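Local structure of ABC-type transport system, sugar-family extracellular solute-binding protein (Peptoclostridium difficile 630, 6HNI) at residues Lys154-Ile158 / Asn183-Val187. The protein binds tyrosine as the extracellular substrate-binding lipoprotein of an ABC transport system and also has adhesive properties. The protein carries 1 engineered substitution. Numbering follows the deposited sequence.
Sequences KAKTI and NGFKV
Two bends in the chain of K156, at chi2 and chi3 (the latter -93°), curl its long side chain back so that NZ meets the carbonyl of G184, while F185, with CG anti to its carbonyl carbon (chi1 -64°), swings its ring round to meet CD1 of I158 obliquely. The ammonium of K156 donates to G184 O at 2.8 Å, tilted modestly from the carbonyl plane; a lysine is long and flexible enough to reach this carbonyl. Glycine suits position 184, the first residue beyond helix 167-183, because its phi is positive and a CB would crowd K156 NZ. G184 O is gripped twice, since a water also donates to it. Next, the strands pair in parallel: K186 N donates to K156 O (2.9 Å), and K186 O receives I158 N in a nearly straight bond (2.8 Å, 176° at the hydrogen). Methyl CD1 of I158 lies 3.8 Å from F185 CD1, and K156 O lies at the ring edge. I158 turns to the face of V187, toward V211 and Y213 of strand 211-214, while F185 packs on Y179 and A180 of helix 167-183, surroundings that suit apolar side chains. T157 and K186 run side by side on the other face, where polar ends suit the more exposed setting. The carboxylate oxygen OD2 of D210 takes the backbone N-H groups of both K156 and T157. The contact pairs the first residues of the two strands of a beta-alpha-beta crossover, with 186-192 the outermost strand of its parallel sheet, as in the Rossmann-like lobes of periplasmic binding proteins.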
# COMPACT_ATOMS: atom_id res chain seq x y z
N LYS A 154 -8.24 10.42 -24.19
CA LYS A 154 -9.19 11.54 -24.21
C LYS A 154 -9.87 11.79 -22.87
O LYS A 154 -10.70 12.69 -22.78
CB LYS A 154 -10.28 11.36 -25.31
CG LYS A 154 -9.74 11.11 -26.73
CD LYS A 154 -8.72 12.17 -27.14
CE LYS A 154 -8.46 12.14 -28.63
NZ LYS A 154 -7.76 13.37 -29.10
N ALA A 155 -9.51 11.04 -21.83
CA ALA A 155 -10.17 11.17 -20.54
C ALA A 155 -9.89 12.54 -20.00
O ALA A 155 -8.77 13.05 -20.16
CB ALA A 155 -9.68 10.10 -19.55
N LYS A 156 -10.91 13.14 -19.40
CA LYS A 156 -10.76 14.45 -18.75
C LYS A 156 -11.19 14.46 -17.30
O LYS A 156 -10.84 15.38 -16.58
CB LYS A 156 -11.51 15.55 -19.51
CG LYS A 156 -10.96 15.82 -20.92
CD LYS A 156 -9.63 16.59 -20.94
CE LYS A 156 -9.79 18.13 -21.05
NZ LYS A 156 -8.58 18.97 -20.66
N THR A 157 -11.99 13.46 -16.88
CA THR A 157 -12.54 13.40 -15.53
C THR A 157 -12.12 12.10 -14.86
O THR A 157 -12.41 11.03 -15.35
CB THR A 157 -14.11 13.54 -15.51
OG1 THR A 157 -14.51 14.76 -16.15
CG2 THR A 157 -14.59 13.57 -14.07
N ILE A 158 -11.45 12.26 -13.72
CA ILE A 158 -10.87 11.15 -12.96
C ILE A 158 -11.69 11.00 -11.67
O ILE A 158 -11.80 11.96 -10.90
CB ILE A 158 -9.39 11.44 -12.58
CG1 ILE A 158 -8.57 11.69 -13.85
CG2 ILE A 158 -8.81 10.28 -11.76
CD1 ILE A 158 -7.22 12.29 -13.58
N ASN A 183 -2.85 19.91 -15.05
CA ASN A 183 -2.83 19.18 -16.32
C ASN A 183 -4.19 19.06 -17.00
O ASN A 183 -4.37 18.31 -17.94
CB ASN A 183 -2.19 17.82 -16.08
CG ASN A 183 -0.71 17.93 -15.79
OD1 ASN A 183 0.06 18.45 -16.59
ND2 ASN A 183 -0.31 17.48 -14.62
N GLY A 184 -5.15 19.85 -16.53
CA GLY A 184 -6.45 19.99 -17.23
C GLY A 184 -7.46 18.89 -17.00
O GLY A 184 -8.33 18.65 -17.86
N PHE A 185 -7.40 18.23 -15.84
CA PHE A 185 -8.40 17.20 -15.46
C PHE A 185 -9.31 17.72 -14.34
O PHE A 185 -8.92 18.60 -13.54
CB PHE A 185 -7.68 15.94 -14.93
CG PHE A 185 -6.85 15.26 -15.94
CD1 PHE A 185 -7.39 14.33 -16.78
CD2 PHE A 185 -5.51 15.55 -16.03
CE1 PHE A 185 -6.60 13.67 -17.73
CE2 PHE A 185 -4.73 14.94 -16.99
CZ PHE A 185 -5.26 13.98 -17.82
N LYS A 186 -10.50 17.14 -14.32
CA LYS A 186 -11.48 17.26 -13.23
C LYS A 186 -11.36 16.02 -12.33
O LYS A 186 -11.16 14.93 -12.83
CB LYS A 186 -12.89 17.32 -13.83
CG LYS A 186 -14.00 17.47 -12.81
CD LYS A 186 -15.25 17.98 -13.53
CE LYS A 186 -16.40 18.19 -12.58
NZ LYS A 186 -17.07 16.89 -12.35
N VAL A 187 -11.50 16.19 -11.03
CA VAL A 187 -11.50 15.04 -10.12
C VAL A 187 -12.86 14.98 -9.44
O VAL A 187 -13.36 16.00 -8.96
CB VAL A 187 -10.42 15.18 -9.03
CG1 VAL A 187 -10.47 14.05 -8.00
CG2 VAL A 187 -9.08 15.26 -9.70
O HOH W 1 -11.07 18.71 -17.40
O HOH W 2 -5.55 17.35 -20.01